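Long-range contacts in bifunctional purine biosynthetic protein ADE5,7 (PDB 7LVO), which catalyses, through its two activities, the second and fifth steps of de novo purine biosynthesis, this chain being the N-terminal half that makes glycinamide ribonucleotide from phosphoribosylamine, glycine and ATP: residues S59-R64 / L354-L359; R164-T169 / D228-E233. All coordinates share one frame; numbering follows the deposited sequence.

The two contacts illustrate how a chain uses different chemistry to join elements of different kinds. Contact 1 brings a turn and the start of a parallel strand against a helix far along the sequence; it is largely buried, with apolar groups and one serine hydroxyl inside and one salt bridge between partly exposed side chains, and no hydrogen bond crosses it. Contact 2 pairs two antiparallel strands of the ATP-grasp region through five backbone hydrogen bonds and is only partly buried, its outer strand forming an edge of the sheet. They share no element: the centres of contact 1 and contact 2 lie about 42 Å apart, on opposite sides of the chain's centre.

Contact 1 of 2, residues S59-R64 / L354-L359; sequences SSRVAR and LAEVLL
An ST turn overlapping a type I beta turn, at the entry to a strand of the parallel sheet in the N domain, brings S59, R61 and V62 against A355, E356 and L359 of the helix that begins at L354. A355 turns its CB toward residues 59-64, where it lies tight against V62 CG2 at 3.5 Å and 3.7 Å from S59 OG. S59 OG, swung opposite the backbone N (chi1 161°), accepts from R61 N at 2.9 Å and is also hydrogen-bonded to D353, just ahead of the helix. The R61 chain bends at chi3 (44°), bringing NE to 3.3 Å from E356 OE1. This salt bridge is electrostatic in character, since the oxygen stands well out of the guanidinium plane and no N-H is directed at it; the other carboxylate oxygen, OE2, pairs with R365. L359 CD1 lies at the guanidinium edge, 4.2 Å from R61 NH2. Around this contact, R61 and L359 touch L38 of strand 38-44 and V62 touches I40, while L354 and L358 rest on helix 47-56 and strand 108-111 takes L358 and L359.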
loop_
_atom_site.group_PDB
_atom_site.type_symbol
_atom_site.label_atom_id
_atom_site.label_comp_id
_atom_site.label_asym_id
_atom_site.label_seq_id
_atom_site.Cartn_x
_atom_site.Cartn_y
_atom_site.Cartn_z
ATOM N N SER A 59 1.010 -21.606 -3.465
ATOM C CA SER A 59 -0.306 -22.219 -3.612
ATOM C C SER A 59 -0.236 -23.388 -4.585
ATOM O O SER A 59 0.274 -23.255 -5.697
ATOM C CB SER A 59 -1.317 -21.192 -4.107
ATOM O OG SER A 59 -2.465 -21.821 -4.678
ATOM N N SER A 60 -0.773 -24.536 -4.170
ATOM C CA SER A 60 -0.885 -25.677 -5.072
ATOM C C SER A 60 -1.928 -25.461 -6.157
ATOM O O SER A 60 -2.019 -26.279 -7.078
ATOM C CB SER A 60 -1.212 -26.949 -4.280
ATOM O OG SER A 60 -2.457 -26.834 -3.622
ATOM N N ARG A 61 -2.721 -24.397 -6.068
ATOM C CA ARG A 61 -3.704 -24.065 -7.092
ATOM C C ARG A 61 -3.168 -23.080 -8.123
ATOM O O ARG A 61 -3.917 -22.663 -9.010
ATOM C CB ARG A 61 -4.964 -23.491 -6.441
ATOM C CG ARG A 61 -5.772 -24.511 -5.644
ATOM C CD ARG A 61 -6.989 -23.873 -4.997
ATOM N NE ARG A 61 -7.696 -22.985 -5.912
ATOM C CZ ARG A 61 -8.434 -23.395 -6.934
ATOM N NH1 ARG A 61 -8.569 -24.681 -7.216
ATOM N NH2 ARG A 61 -9.048 -22.494 -7.696
ATOM N N VAL A 62 -1.897 -22.698 -8.025
ATOM C CA VAL A 62 -1.287 -21.726 -8.921
ATOM C C VAL A 62 -0.171 -22.417 -9.691
ATOM O O VAL A 62 0.708 -23.045 -9.091
ATOM C CB VAL A 62 -0.750 -20.508 -8.148
ATOM C CG1 VAL A 62 0.046 -19.595 -9.074
ATOM C CG2 VAL A 62 -1.896 -19.756 -7.495
ATOM N N ALA A 63 -0.206 -22.294 -11.024
ATOM C CA ALA A 63 0.830 -22.844 -11.882
ATOM C C ALA A 63 1.693 -21.790 -12.559
ATOM O O ALA A 63 2.786 -22.123 -13.030
ATOM C CB ALA A 63 0.202 -23.731 -12.967
ATOM N N ARG A 64 1.243 -20.539 -12.613
ATOM C CA ARG A 64 1.959 -19.501 -13.346
ATOM C C ARG A 64 1.750 -18.164 -12.655
ATOM O O ARG A 64 0.611 -17.785 -12.359
ATOM C CB ARG A 64 1.472 -19.434 -14.800
ATOM C CG ARG A 64 2.215 -18.448 -15.678
ATOM C CD ARG A 64 1.585 -18.393 -17.068
ATOM N NE ARG A 64 2.334 -17.540 -17.987
ATOM C CZ ARG A 64 1.913 -17.194 -19.196
ATOM N NH1 ARG A 64 0.741 -17.595 -19.657
ATOM N NH2 ARG A 64 2.684 -16.423 -19.958
ATOM N N LEU A 354 -2.935 -17.827 -0.087
ATOM C CA LEU A 354 -3.210 -16.449 -0.478
ATOM C C LEU A 354 -3.982 -16.400 -1.790
ATOM O O LEU A 354 -4.851 -15.540 -1.971
ATOM C CB LEU A 354 -1.917 -15.656 -0.594
ATOM C CG LEU A 354 -2.092 -14.184 -0.955
ATOM C CD1 LEU A 354 -3.063 -13.482 -0.018
ATOM C CD2 LEU A 354 -0.731 -13.469 -0.951
ATOM N N ALA A 355 -3.671 -17.305 -2.722
ATOM C CA ALA A 355 -4.403 -17.339 -3.986
ATOM C C ALA A 355 -5.893 -17.582 -3.742
ATOM O O ALA A 355 -6.754 -16.901 -4.312
ATOM C CB ALA A 355 -3.816 -18.415 -4.898
ATOM N N GLU A 356 -6.211 -18.546 -2.880
ATOM C CA GLU A 356 -7.607 -18.823 -2.567
ATOM C C GLU A 356 -8.273 -17.606 -1.941
ATOM O O GLU A 356 -9.444 -17.319 -2.217
ATOM C CB GLU A 356 -7.704 -20.031 -1.633
ATOM C CG GLU A 356 -9.128 -20.489 -1.369
ATOM C CD GLU A 356 -9.824 -20.951 -2.631
ATOM O OE1 GLU A 356 -9.304 -21.872 -3.299
ATOM O OE2 GLU A 356 -10.880 -20.375 -2.965
ATOM N N VAL A 357 -7.537 -16.871 -1.103
ATOM C CA VAL A 357 -8.095 -15.682 -0.470
ATOM C C VAL A 357 -8.433 -14.628 -1.522
ATOM O O VAL A 357 -9.507 -14.021 -1.498
ATOM C CB VAL A 357 -7.116 -15.134 0.584
ATOM C CG1 VAL A 357 -7.592 -13.781 1.101
ATOM C CG2 VAL A 357 -6.954 -16.131 1.719
ATOM N N LEU A 358 -7.523 -14.405 -2.471
ATOM C CA LEU A 358 -7.749 -13.367 -3.472
ATOM C C LEU A 358 -8.923 -13.719 -4.380
ATOM O O LEU A 358 -9.699 -12.842 -4.763
ATOM C CB LEU A 358 -6.475 -13.148 -4.290
ATOM C CG LEU A 358 -5.230 -12.717 -3.517
ATOM C CD1 LEU A 358 -4.048 -12.600 -4.479
ATOM C CD2 LEU A 358 -5.466 -11.386 -2.810
ATOM N N LEU A 359 -9.061 -14.994 -4.743
ATOM C CA LEU A 359 -10.163 -15.398 -5.605
ATOM C C LEU A 359 -11.482 -15.368 -4.850
ATOM O O LEU A 359 -12.514 -14.983 -5.411
ATOM C CB LEU A 359 -9.913 -16.788 -6.179
ATOM C CG LEU A 359 -8.914 -16.877 -7.329
ATOM C CD1 LEU A 359 -8.651 -18.341 -7.678
ATOM C CD2 LEU A 359 -9.402 -16.118 -8.551
#

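Contact 2 of 2, residues R164-T169 / D228-E233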
loop_
_atom_site.group_PDB
_atom_site.type_symbol
_atom_site.label_atom_id
_atom_site.label_comp_id
_atom_site.label_asym_id
_atom_site.label_seq_id
_atom_site.Cartn_x
_atom_site.Cartn_y
_atom_site.Cartn_z
ATOM N N ARG A 164 -12.571 20.903 4.711
ATOM C CA ARG A 164 -13.405 21.502 3.681
ATOM C C ARG A 164 -12.656 21.377 2.359
ATOM O O ARG A 164 -11.446 21.623 2.295
ATOM C CB ARG A 164 -13.731 22.968 3.971
ATOM C CG ARG A 164 -14.766 23.185 5.072
ATOM C CD ARG A 164 -16.111 22.519 4.759
ATOM N NE ARG A 164 -16.660 22.927 3.473
ATOM C CZ ARG A 164 -16.818 22.122 2.427
ATOM N NH1 ARG A 164 -16.512 20.835 2.486
ATOM N NH2 ARG A 164 -17.303 22.622 1.294
ATOM N N SER A 165 -13.374 20.989 1.311
ATOM C CA SER A 165 -12.788 20.789 -0.004
ATOM C C SER A 165 -13.007 22.021 -0.874
ATOM O O SER A 165 -13.984 22.755 -0.712
ATOM C CB SER A 165 -13.387 19.557 -0.685
ATOM O OG SER A 165 -13.009 18.378 -0.002
ATOM N N PHE A 166 -12.075 22.238 -1.800
ATOM C CA PHE A 166 -12.114 23.388 -2.687
ATOM C C PHE A 166 -11.653 22.970 -4.075
ATOM O O PHE A 166 -10.860 22.038 -4.227
ATOM C CB PHE A 166 -11.219 24.529 -2.179
ATOM C CG PHE A 166 -11.551 24.992 -0.791
ATOM C CD1 PHE A 166 -10.991 24.371 0.312
ATOM C CD2 PHE A 166 -12.419 26.053 -0.590
ATOM C CE1 PHE A 166 -11.294 24.797 1.592
ATOM C CE2 PHE A 166 -12.723 26.486 0.688
ATOM C CZ PHE A 166 -12.159 25.856 1.778
ATOM N N THR A 167 -12.153 23.670 -5.083
ATOM C CA THR A 167 -11.702 23.502 -6.456
ATOM C C THR A 167 -10.631 24.541 -6.774
ATOM O O THR A 167 -10.435 25.515 -6.042
ATOM C CB THR A 167 -12.874 23.624 -7.438
ATOM O OG1 THR A 167 -13.444 24.933 -7.346
ATOM C CG2 THR A 167 -13.938 22.578 -7.128
ATOM N N SER A 168 -9.933 24.318 -7.892
ATOM C CA SER A 168 -8.844 25.217 -8.268
ATOM C C SER A 168 -9.329 26.650 -8.460
ATOM O O SER A 168 -8.569 27.598 -8.233
ATOM C CB SER A 168 -8.160 24.712 -9.538
ATOM O OG SER A 168 -9.085 24.612 -10.605
ATOM N N THR A 169 -10.586 26.831 -8.874
ATOM C CA THR A 169 -11.123 28.170 -9.077
ATOM C C THR A 169 -11.535 28.846 -7.776
ATOM O O THR A 169 -11.720 30.068 -7.759
ATOM C CB THR A 169 -12.324 28.125 -10.025
ATOM O OG1 THR A 169 -13.346 27.289 -9.466
ATOM C CG2 THR A 169 -11.908 27.577 -11.385
ATOM N N ASP A 228 -6.372 20.097 -9.116
ATOM C CA ASP A 228 -7.643 20.658 -9.564
ATOM C C ASP A 228 -8.617 20.813 -8.404
ATOM O O ASP A 228 -9.489 21.691 -8.434
ATOM C CB ASP A 228 -8.251 19.777 -10.657
ATOM C CG ASP A 228 -7.423 19.771 -11.927
ATOM O OD1 ASP A 228 -6.353 20.417 -11.944
ATOM O OD2 ASP A 228 -7.838 19.119 -12.910
ATOM N N GLU A 229 -8.493 19.967 -7.384
ATOM C CA GLU A 229 -9.228 20.105 -6.134
ATOM C C GLU A 229 -8.244 19.935 -4.985
ATOM O O GLU A 229 -7.236 19.229 -5.109
ATOM C CB GLU A 229 -10.363 19.086 -6.027
ATOM C CG GLU A 229 -11.462 19.283 -7.059
ATOM C CD GLU A 229 -12.501 18.174 -7.028
ATOM O OE1 GLU A 229 -12.237 17.127 -6.401
ATOM O OE2 GLU A 229 -13.583 18.351 -7.630
ATOM N N VAL A 230 -8.539 20.589 -3.863
ATOM C CA VAL A 230 -7.656 20.597 -2.706
ATOM C C VAL A 230 -8.483 20.363 -1.450
ATOM O O VAL A 230 -9.603 20.876 -1.326
ATOM C CB VAL A 230 -6.869 21.923 -2.605
ATOM C CG1 VAL A 230 -7.817 23.096 -2.423
ATOM C CG2 VAL A 230 -5.865 21.860 -1.461
ATOM N N VAL A 231 -7.930 19.589 -0.522
ATOM C CA VAL A 231 -8.550 19.320 0.767
ATOM C C VAL A 231 -7.749 20.044 1.841
ATOM O O VAL A 231 -6.524 19.893 1.919
ATOM C CB VAL A 231 -8.612 17.811 1.059
ATOM C CG1 VAL A 231 -9.013 17.570 2.508
ATOM C CG2 VAL A 231 -9.576 17.120 0.110
ATOM N N VAL A 232 -8.441 20.827 2.666
ATOM C CA VAL A 232 -7.851 21.505 3.812
ATOM C C VAL A 232 -8.490 20.912 5.058
ATOM O O VAL A 232 -9.705 21.043 5.259
ATOM C CB VAL A 232 -8.066 23.025 3.751
ATOM C CG1 VAL A 232 -7.403 23.704 4.934
ATOM C CG2 VAL A 232 -7.537 23.583 2.436
ATOM N N GLU A 233 -7.677 20.261 5.890
ATOM C CA GLU A 233 -8.194 19.554 7.054
ATOM C C GLU A 233 -7.300 19.802 8.257
ATOM O O GLU A 233 -6.154 20.240 8.130
ATOM C CB GLU A 233 -8.309 18.047 6.788
ATOM C CG GLU A 233 -6.989 17.367 6.512
ATOM C CD GLU A 233 -7.146 15.883 6.239
ATOM O OE1 GLU A 233 -8.174 15.498 5.652
ATOM O OE2 GLU A 233 -6.238 15.111 6.619
#
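F166 and V230 face each other as a hydrogen-bonded antiparallel pair: F166 N reaches V230 O at 2.9 Å, and V230 N returns to F166 O at 2.8 Å, the second bond fairly straight at 164°. R164 and V232 form the other such pair, with R164 N 2.9 Å from V232 O. Beyond T167 the ladder ends in a bond from S168 N to D228 O of 2.7 Å, more bent (130°) and arriving from above the carbonyl plane. On either side of the F166-V230 pair, the CA-H of S165 approaches V230 O and that of E229 approaches F166 O, so these two carbonyl oxygens each receive a second, weaker contact. On the face carrying F166, its CB meets V230 CG1 at 3.7 Å; CG stands opposite the carbonyl carbon (chi1 -57°), which carries the ring along the sheet until CE1 comes within 4.0 Å of V232 CG2. The opposite face is more polar. S165 OG touches V231 CG2 at 3.7 Å and is buried without a hydrogen-bonding partner, while T167 CG2 lies near E229 CG where the two side chains cross at a slant. These strands belong to the small antiparallel sheet of the ATP-grasp fold, where 163-167 is an outermost strand and 229-234 lies within the predicted ATP-binding region. Helix 171-179 covers the F166 face, with D173 and A174 against F166 and Y177 against R164 and V232. Helix 146-155 lies over the other: S147 touches S165 and V231, and its hydroxyl is hydrogen-bonded to E229 OE1. Farther out, K221 pairs with D228, and at the other end of the strand E233 forms salt bridges to K150 and K191.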